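Long-range contacts in putative adhesin (Komagataella phaffii, PDB 5FX8), which is a putative GPI-anchored adhesion protein that may mediate cell-cell interaction, the chain described here being its N-terminal part with two cohesin-like domains: residues A1-D6 with A44-S49; S156-G161 with E301-A306; I179-V184 with V280-T285. One frame throughout, in Å; residues are numbered along the deposited sequence.

Contact 1. Residues A1-D6 with A44-S49; sequences AFPISD and ATIEVS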
loop_
_atom_site.group_PDB
_atom_site.type_symbol
_atom_site.label_atom_id
_atom_site.label_comp_id
_atom_site.label_asym_id
_atom_site.label_seq_id
_atom_site.Cartn_x
_atom_site.Cartn_y
_atom_site.Cartn_z
ATOM N N ALA C 1 27.128 -25.806 76.419
ATOM C CA ALA C 1 27.241 -26.009 74.982
ATOM C C ALA C 1 28.698 -26.140 74.625
ATOM O O ALA C 1 29.020 -26.674 73.572
ATOM C CB ALA C 1 26.595 -24.855 74.198
ATOM N N PHE C 2 29.572 -25.639 75.494
ATOM C CA PHE C 2 31.013 -25.768 75.303
ATOM C C PHE C 2 31.368 -27.212 74.979
ATOM O O PHE C 2 30.859 -28.137 75.600
ATOM C CB PHE C 2 31.763 -25.299 76.545
ATOM C CG PHE C 2 33.246 -25.407 76.441
ATOM C CD1 PHE C 2 33.899 -26.591 76.729
ATOM C CD2 PHE C 2 33.995 -24.321 76.075
ATOM C CE1 PHE C 2 35.255 -26.683 76.622
ATOM C CE2 PHE C 2 35.355 -24.404 75.984
ATOM C CZ PHE C 2 35.984 -25.581 76.258
ATOM N N PRO C 3 32.254 -27.414 74.008
ATOM C CA PRO C 3 33.000 -26.404 73.264
ATOM C C PRO C 3 32.318 -25.858 71.993
ATOM O O PRO C 3 33.002 -25.374 71.099
ATOM C CB PRO C 3 34.267 -27.157 72.902
ATOM C CG PRO C 3 33.792 -28.550 72.707
ATOM C CD PRO C 3 32.733 -28.772 73.718
ATOM N N ILE C 4 30.995 -25.909 71.895
ATOM C CA ILE C 4 30.347 -25.248 70.769
ATOM C C ILE C 4 30.374 -23.749 71.012
ATOM O O ILE C 4 29.851 -23.275 72.023
ATOM C CB ILE C 4 28.912 -25.743 70.592
ATOM C CG1 ILE C 4 28.905 -27.190 70.134
ATOM C CG2 ILE C 4 28.170 -24.844 69.627
ATOM C CD1 ILE C 4 27.548 -27.713 69.929
ATOM N N SER C 5 30.982 -22.999 70.091
ATOM C CA SER C 5 31.054 -21.544 70.208
ATOM C C SER C 5 30.022 -20.813 69.368
ATOM O O SER C 5 29.758 -19.632 69.623
ATOM C CB SER C 5 32.444 -21.033 69.813
ATOM O OG SER C 5 32.840 -21.505 68.540
ATOM N N ASP C 6 29.453 -21.479 68.370
ATOM C CA ASP C 6 28.557 -20.832 67.432
ATOM C C ASP C 6 27.876 -21.892 66.589
ATOM O O ASP C 6 28.417 -22.985 66.401
ATOM C CB ASP C 6 29.305 -19.860 66.533
ATOM C CG ASP C 6 28.407 -18.831 65.991
ATOM O OD1 ASP C 6 27.254 -18.791 66.475
ATOM O OD2 ASP C 6 28.848 -18.061 65.125
ATOM N N ALA C 44 31.958 -38.265 76.216
ATOM C CA ALA C 44 31.107 -37.100 76.414
ATOM C C ALA C 44 30.225 -36.839 75.208
ATOM O O ALA C 44 30.630 -37.025 74.062
ATOM C CB ALA C 44 31.956 -35.856 76.687
ATOM N N THR C 45 29.016 -36.389 75.480
ATOM C CA THR C 45 28.027 -36.173 74.447
ATOM C C THR C 45 27.560 -34.732 74.513
ATOM O O THR C 45 27.506 -34.134 75.590
ATOM C CB THR C 45 26.861 -37.119 74.618
ATOM O OG1 THR C 45 26.354 -36.972 75.948
ATOM C CG2 THR C 45 27.314 -38.567 74.400
ATOM N N ILE C 46 27.265 -34.172 73.351
ATOM C CA ILE C 46 26.737 -32.829 73.232
ATOM C C ILE C 46 25.474 -32.926 72.403
ATOM O O ILE C 46 25.530 -33.305 71.229
ATOM C CB ILE C 46 27.737 -31.869 72.580
ATOM C CG1 ILE C 46 29.084 -31.969 73.279
ATOM C CG2 ILE C 46 27.213 -30.464 72.647
ATOM C CD1 ILE C 46 30.103 -31.011 72.779
ATOM N N GLU C 47 24.344 -32.607 73.009
ATOM C CA GLU C 47 23.056 -32.693 72.347
ATOM C C GLU C 47 22.622 -31.314 71.868
ATOM O O GLU C 47 22.598 -30.363 72.655
ATOM C CB GLU C 47 22.030 -33.297 73.289
ATOM C CG GLU C 47 22.327 -34.721 73.586
ATOM C CD GLU C 47 21.154 -35.407 74.205
ATOM O OE1 GLU C 47 20.392 -34.720 74.912
ATOM O OE2 GLU C 47 20.977 -36.621 73.965
ATOM N N VAL C 48 22.290 -31.208 70.579
ATOM C CA VAL C 48 21.824 -29.966 69.964
ATOM C C VAL C 48 20.540 -30.260 69.212
ATOM O O VAL C 48 20.508 -31.141 68.350
ATOM C CB VAL C 48 22.838 -29.335 68.989
ATOM C CG1 VAL C 48 22.350 -27.972 68.593
ATOM C CG2 VAL C 48 24.190 -29.205 69.591
ATOM N N SER C 49 19.493 -29.519 69.519
ATOM C CA SER C 49 18.234 -29.749 68.843
ATOM C C SER C 49 18.230 -28.972 67.540
ATOM O O SER C 49 18.768 -27.871 67.459
ATOM C CB SER C 49 17.067 -29.331 69.718
ATOM O OG SER C 49 17.105 -27.940 69.921
#
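Pro3 meets Ile46 through its CD while its CB covers one face of the Phe2 ring, lying 3.8 Å above the ring plane and over its centre. The peptide bond before Pro3 is cis and turns the proline back over the phenyl ring. Together with the bond from Ile4 N to Ala1 O (2.7 Å), this makes Ala1 to Ile4 a type VIa turn.

Phe2 itself comes near Ile46 through its carbonyl O. The closer touch is from the proline, whose CD lies 3.6 Å from Ile46 CD1. With Ile46 CD1 anti to CA (chi2 -176°), the methyl is extended up to the proline ring, while the other branch of Ile46 meets Ile4. There Ile4 CD1 lies 3.9 Å from Ile46 CG2 as the two side chains slide past each other in opposite directions. The same Ile4 methyl also meets Val48 CG2 at 3.7 Å, this time tip to tip.

No hydrogen bond links the segments. Strand 4-11 pairs with strand 25-31, and strand 45-49 with strand 89-94; Phe31 and Phe94 add to the apolar surroundings. At the chain's start, Ala1 N bonds to Asp135 OD1. Side chains meeting between strands that bond elsewhere are characteristic of a beta-sandwich core, consistent with the first cohesin-like domain.

Contact 2. Residues S156-G161 with E301-A306; sequences SNAVTG and EPFYRA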
loop_
_atom_site.group_PDB
_atom_site.type_symbol
_atom_site.label_atom_id
_atom_site.label_comp_id
_atom_site.label_asym_id
_atom_site.label_seq_id
_atom_site.Cartn_x
_atom_site.Cartn_y
_atom_site.Cartn_z
ATOM N N SER C 156 16.733 -26.369 40.426
ATOM C CA SER C 156 16.793 -27.831 40.454
ATOM C C SER C 156 15.549 -28.381 41.128
ATOM O O SER C 156 15.016 -27.775 42.053
ATOM C CB SER C 156 18.001 -28.368 41.241
ATOM O OG SER C 156 19.249 -27.836 40.851
ATOM N N ASN C 157 15.099 -29.549 40.702
ATOM C CA ASN C 157 14.017 -30.225 41.402
ATOM C C ASN C 157 14.275 -31.714 41.330
ATOM O O ASN C 157 14.322 -32.281 40.240
ATOM C CB ASN C 157 12.648 -29.907 40.807
ATOM C CG ASN C 157 12.229 -28.455 41.007
ATOM O OD1 ASN C 157 11.789 -28.061 42.093
ATOM N ND2 ASN C 157 12.340 -27.654 39.942
ATOM N N ALA C 158 14.443 -32.356 42.470
ATOM C CA ALA C 158 14.607 -33.797 42.447
ATOM C C ALA C 158 13.303 -34.449 42.017
ATOM O O ALA C 158 12.234 -34.105 42.520
ATOM C CB ALA C 158 15.026 -34.307 43.820
ATOM N N VAL C 159 13.376 -35.384 41.076
ATOM C CA VAL C 159 12.224 -36.193 40.715
ATOM C C VAL C 159 12.652 -37.658 40.684
ATOM O O VAL C 159 13.822 -37.996 40.850
ATOM C CB VAL C 159 11.600 -35.747 39.376
ATOM C CG1 VAL C 159 11.245 -34.280 39.445
ATOM C CG2 VAL C 159 12.554 -35.975 38.222
ATOM N N THR C 160 11.676 -38.533 40.491
ATOM C CA THR C 160 11.907 -39.966 40.315
ATOM C C THR C 160 12.717 -40.276 39.053
ATOM O O THR C 160 12.185 -40.679 38.018
ATOM C CB THR C 160 10.560 -40.649 40.240
ATOM O OG1 THR C 160 9.756 -40.193 41.330
ATOM C CG2 THR C 160 10.730 -42.142 40.301
ATOM N N GLY C 161 14.032 -40.132 39.137
ATOM C CA GLY C 161 14.809 -40.202 37.914
ATOM C C GLY C 161 16.278 -39.852 37.979
ATOM O O GLY C 161 17.097 -40.725 37.783
ATOM N N GLU C 301 25.335 -23.866 38.951
ATOM C CA GLU C 301 24.941 -24.497 40.208
ATOM C C GLU C 301 24.762 -26.008 40.030
ATOM O O GLU C 301 24.013 -26.432 39.138
ATOM C CB GLU C 301 23.657 -23.869 40.744
ATOM C CG GLU C 301 23.395 -24.120 42.226
ATOM C CD GLU C 301 21.927 -23.941 42.611
ATOM O OE1 GLU C 301 21.117 -23.580 41.723
ATOM O OE2 GLU C 301 21.583 -24.169 43.802
ATOM N N PRO C 302 25.446 -26.850 40.839
ATOM C CA PRO C 302 25.272 -28.307 40.768
ATOM C C PRO C 302 23.954 -28.791 41.330
ATOM O O PRO C 302 23.188 -28.015 41.901
ATOM C CB PRO C 302 26.419 -28.844 41.631
ATOM C CG PRO C 302 27.323 -27.758 41.815
ATOM C CD PRO C 302 26.545 -26.488 41.733
ATOM N N PHE C 303 23.703 -30.085 41.191
ATOM C CA PHE C 303 22.558 -30.744 41.791
ATOM C C PHE C 303 23.034 -31.770 42.806
ATOM O O PHE C 303 24.025 -32.471 42.586
ATOM C CB PHE C 303 21.700 -31.425 40.746
ATOM C CG PHE C 303 20.572 -32.228 41.311
ATOM C CD1 PHE C 303 19.496 -31.610 41.893
ATOM C CD2 PHE C 303 20.571 -33.601 41.223
ATOM C CE1 PHE C 303 18.460 -32.341 42.384
ATOM C CE2 PHE C 303 19.532 -34.335 41.717
ATOM C CZ PHE C 303 18.477 -33.707 42.295
ATOM N N TYR C 304 22.315 -31.845 43.919
ATOM C CA TYR C 304 22.674 -32.698 45.039
ATOM C C TYR C 304 21.457 -33.507 45.435
ATOM O O TYR C 304 20.334 -32.998 45.441
ATOM C CB TYR C 304 23.173 -31.885 46.219
ATOM C CG TYR C 304 24.468 -31.142 45.992
ATOM C CD1 TYR C 304 25.665 -31.833 45.824
ATOM C CD2 TYR C 304 24.508 -29.759 45.992
ATOM C CE1 TYR C 304 26.839 -31.173 45.644
ATOM C CE2 TYR C 304 25.687 -29.088 45.811
ATOM C CZ TYR C 304 26.848 -29.806 45.641
ATOM O OH TYR C 304 28.046 -29.171 45.461
ATOM N N ARG C 305 21.672 -34.775 45.735
ATOM C CA ARG C 305 20.553 -35.619 46.090
ATOM C C ARG C 305 20.400 -35.835 47.586
ATOM O O ARG C 305 19.311 -36.195 48.026
ATOM C CB ARG C 305 20.668 -36.963 45.371
ATOM C CG ARG C 305 20.555 -36.819 43.877
ATOM C CD ARG C 305 20.683 -38.130 43.165
ATOM N NE ARG C 305 19.406 -38.602 42.657
ATOM C CZ ARG C 305 19.281 -39.639 41.845
ATOM N NH1 ARG C 305 20.360 -40.295 41.458
ATOM N NH2 ARG C 305 18.090 -40.016 41.422
ATOM N N ALA C 306 21.434 -35.604 48.382
ATOM C CA ALA C 306 21.358 -35.938 49.792
ATOM C C ALA C 306 22.033 -34.862 50.626
ATOM O O ALA C 306 22.810 -34.058 50.124
ATOM C CB ALA C 306 21.999 -37.299 50.062
#
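Phe303 turns its CD1, CE1 and CZ atoms toward Ser156 and Ala158, where two edge strands come together in the second cohesin-like domain. Within this chain, strand 153-158 is outermost in one five-stranded antiparallel sheet and strand 294-304 is outermost in another, so side chains, without hydrogen bonds, bring together the edge strands of two sheets, consistent with a beta-sandwich.

The ring is carried toward the partner strand with CG anti to the backbone N (chi1 175°). Its atoms then follow the segment in order. CD1 meets Ser156 CB at 3.6 Å, with the serine approaching obliquely. CE1 comes next, 4.0 Å from Ala158 N. At the far end CZ is 3.8 Å from Ala158 CB, and this methyl sits at the ring edge, close to the ring plane. Val163 and Trp165 of strand 162-170, together with Val276, also touch the Phe303 side chain and help bury it, although the contact as a whole is near the surface.

Beyond Ala158 the chain turns through Thr160, the centre of an inverse gamma turn, and Gly161 comes near the guanidinium of Arg305. The arginine chain bends at chi3 (106°), which swings NE out of the extended line. NH1 is held by Val273 O and Ala270 O, while the guanidinium makes a cation-pi contact with Tyr59 of the first cohesin-like domain. Gly161 O lies 3.8 Å from Arg305 NH2, oblique to the guanidinium plane, and no hydrogen bond is made.

Contact 3. Residues I179-V184 with V280-T285; sequences IDISTV and VNVDLT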
loop_
_atom_site.group_PDB
_atom_site.type_symbol
_atom_site.label_atom_id
_atom_site.label_comp_id
_atom_site.label_asym_id
_atom_site.label_seq_id
_atom_site.Cartn_x
_atom_site.Cartn_y
_atom_site.Cartn_z
ATOM N N ILE C 179 16.677 -15.376 22.530
ATOM C CA ILE C 179 17.148 -16.134 23.672
ATOM C C ILE C 179 17.864 -17.371 23.168
ATOM O O ILE C 179 17.278 -18.175 22.440
ATOM C CB ILE C 179 16.000 -16.539 24.603
ATOM C CG1 ILE C 179 15.268 -15.295 25.089
ATOM C CG2 ILE C 179 16.551 -17.352 25.742
ATOM C CD1 ILE C 179 14.116 -15.577 26.006
ATOM N N ASP C 180 19.119 -17.528 23.575
ATOM C CA ASP C 180 19.932 -18.698 23.280
ATOM C C ASP C 180 20.288 -19.438 24.564
ATOM O O ASP C 180 20.794 -18.834 25.508
ATOM C CB ASP C 180 21.207 -18.283 22.570
ATOM C CG ASP C 180 20.935 -17.473 21.352
ATOM O OD1 ASP C 180 20.103 -17.920 20.537
ATOM O OD2 ASP C 180 21.534 -16.387 21.213
ATOM N N ILE C 181 20.070 -20.747 24.584
ATOM C CA ILE C 181 20.313 -21.567 25.762
ATOM C C ILE C 181 21.093 -22.810 25.360
ATOM O O ILE C 181 20.785 -23.446 24.349
ATOM C CB ILE C 181 18.983 -21.952 26.442
ATOM C CG1 ILE C 181 18.270 -20.711 26.951
ATOM C CG2 ILE C 181 19.216 -22.859 27.596
ATOM C CD1 ILE C 181 16.809 -20.882 27.027
ATOM N N SER C 182 22.104 -23.159 26.145
ATOM C CA SER C 182 22.742 -24.464 26.026
ATOM C C SER C 182 23.078 -24.998 27.413
ATOM O O SER C 182 23.506 -24.242 28.285
ATOM C CB SER C 182 24.001 -24.387 25.188
ATOM O OG SER C 182 24.917 -23.536 25.830
ATOM N N THR C 183 22.880 -26.301 27.608
ATOM C CA THR C 183 23.184 -27.000 28.850
ATOM C C THR C 183 24.167 -28.121 28.564
ATOM O O THR C 183 24.017 -28.830 27.572
ATOM C CB THR C 183 21.926 -27.629 29.473
ATOM O OG1 THR C 183 20.809 -26.762 29.297
ATOM C CG2 THR C 183 22.104 -27.856 30.960
ATOM N N VAL C 184 25.159 -28.295 29.437
ATOM C CA VAL C 184 25.975 -29.503 29.461
ATOM C C VAL C 184 25.982 -30.074 30.876
ATOM O O VAL C 184 26.041 -29.332 31.860
ATOM C CB VAL C 184 27.405 -29.227 28.965
ATOM C CG1 VAL C 184 27.366 -28.476 27.743
ATOM C CG2 VAL C 184 28.193 -28.489 29.952
ATOM N N VAL C 280 24.506 -23.923 32.457
ATOM C CA VAL C 280 23.551 -23.399 31.502
ATOM C C VAL C 280 24.060 -22.039 31.077
ATOM O O VAL C 280 24.089 -21.108 31.884
ATOM C CB VAL C 280 22.144 -23.279 32.077
ATOM C CG1 VAL C 280 21.283 -22.544 31.110
ATOM C CG2 VAL C 280 21.574 -24.618 32.300
ATOM N N ASN C 281 24.449 -21.912 29.819
ATOM C CA ASN C 281 24.787 -20.616 29.253
ATOM C C ASN C 281 23.541 -20.015 28.622
ATOM O O ASN C 281 22.863 -20.672 27.837
ATOM C CB ASN C 281 25.892 -20.768 28.218
ATOM C CG ASN C 281 27.040 -21.584 28.728
ATOM O OD1 ASN C 281 27.006 -22.815 28.706
ATOM N ND2 ASN C 281 28.072 -20.906 29.199
ATOM N N VAL C 282 23.231 -18.781 28.980
ATOM C CA VAL C 282 22.075 -18.075 28.447
ATOM C C VAL C 282 22.567 -16.772 27.850
ATOM O O VAL C 282 23.183 -15.964 28.551
ATOM C CB VAL C 282 21.018 -17.815 29.527
ATOM C CG1 VAL C 282 19.936 -16.918 28.986
ATOM C CG2 VAL C 282 20.439 -19.117 29.990
ATOM N N ASP C 283 22.323 -16.570 26.562
ATOM C CA ASP C 283 22.681 -15.329 25.886
ATOM C C ASP C 283 21.405 -14.604 25.498
ATOM O O ASP C 283 20.553 -15.176 24.817
ATOM C CB ASP C 283 23.537 -15.608 24.659
ATOM C CG ASP C 283 24.804 -16.330 25.006
ATOM O OD1 ASP C 283 24.753 -17.562 25.234
ATOM O OD2 ASP C 283 25.849 -15.659 25.067
ATOM N N LEU C 284 21.257 -13.372 25.952
ATOM C CA LEU C 284 20.067 -12.590 25.671
ATOM C C LEU C 284 20.412 -11.520 24.656
ATOM O O LEU C 284 21.424 -10.831 24.796
ATOM C CB LEU C 284 19.518 -11.938 26.934
ATOM C CG LEU C 284 19.066 -12.834 28.068
ATOM C CD1 LEU C 284 18.567 -11.951 29.132
ATOM C CD2 LEU C 284 17.966 -13.733 27.620
ATOM N N THR C 285 19.584 -11.391 23.634
ATOM C CA THR C 285 19.698 -10.290 22.696
ATOM C C THR C 285 18.619 -9.270 23.012
ATOM O O THR C 285 17.443 -9.613 23.150
ATOM C CB THR C 285 19.570 -10.773 21.263
ATOM O OG1 THR C 285 20.714 -11.559 20.938
ATOM C CG2 THR C 285 19.477 -9.594 20.331
HETATM O O HOH W 1 20.316 -14.230 21.972
#
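Residues 179-184 and 280-285 run antiparallel at 171° with axes 4.8 Å apart, Asp180 pairing with Asp283 and Ser182 with Asn281 as hydrogen-bonded pairs. Asp180 N reaches Asp283 O at 3.0 Å, and Asp283 N returns to Asp180 O at 2.9 Å; a second reciprocal pair joins Ser182 and Asn281, the bond from Asn281 N being the more bent.

On one face Ile179 and Leu284 lie side by side, pointing the same way, with Ile179 CG1 4.0 Å from Leu284 CD2. Ile181 lies likewise beside both Val282 and Val280, its CG1 facing Val282 CG2 and its CG2 facing Val280 CG1. Thr183 presents its methyl, CG2, to Val280 CG2. This apolar face packs on Val167 and Ile169 of strand 162-170, which belongs to the other sheet, and so forms part of the core of the beta-sandwich of the second cohesin-like domain.

The other face is polar. The Asp180 and Asp283 side chains cross at about a right angle, their carboxylate planes 47° apart. Asp180 OD2 and Asp283 OD1 are 5.3 Å apart, so each charge might raise the pKa of the other. Asp283 OD2 bonds to Ser296 OG of strand 294-304. A water donates to Asp180 OD2 at 2.6 Å and to Asp283 O, and accepts from Thr285 OG1 at 2.9 Å; Asp283 O therefore takes both this water and Asp180 N.

Contacts 1 and 3 are buried, whereas contact 2 lies at the surface and nearest the centre of the chain. Contact 3 is the one that joins neighbouring strands of a sheet through backbone hydrogen bonds; the other two rely on side-chain packing, aliphatic in contact 1 and built round an aromatic ring in contact 2. Contact 2 reaches the sheet of contact 3 through strand 294-304, the neighbour of strand 275-286, and the nearest atoms of the two contacts are about 7 Å apart. Contact 1 belongs to the first cohesin-like domain, its centre about 47 Å from that of contact 3, on the opposite side of the chain's centre.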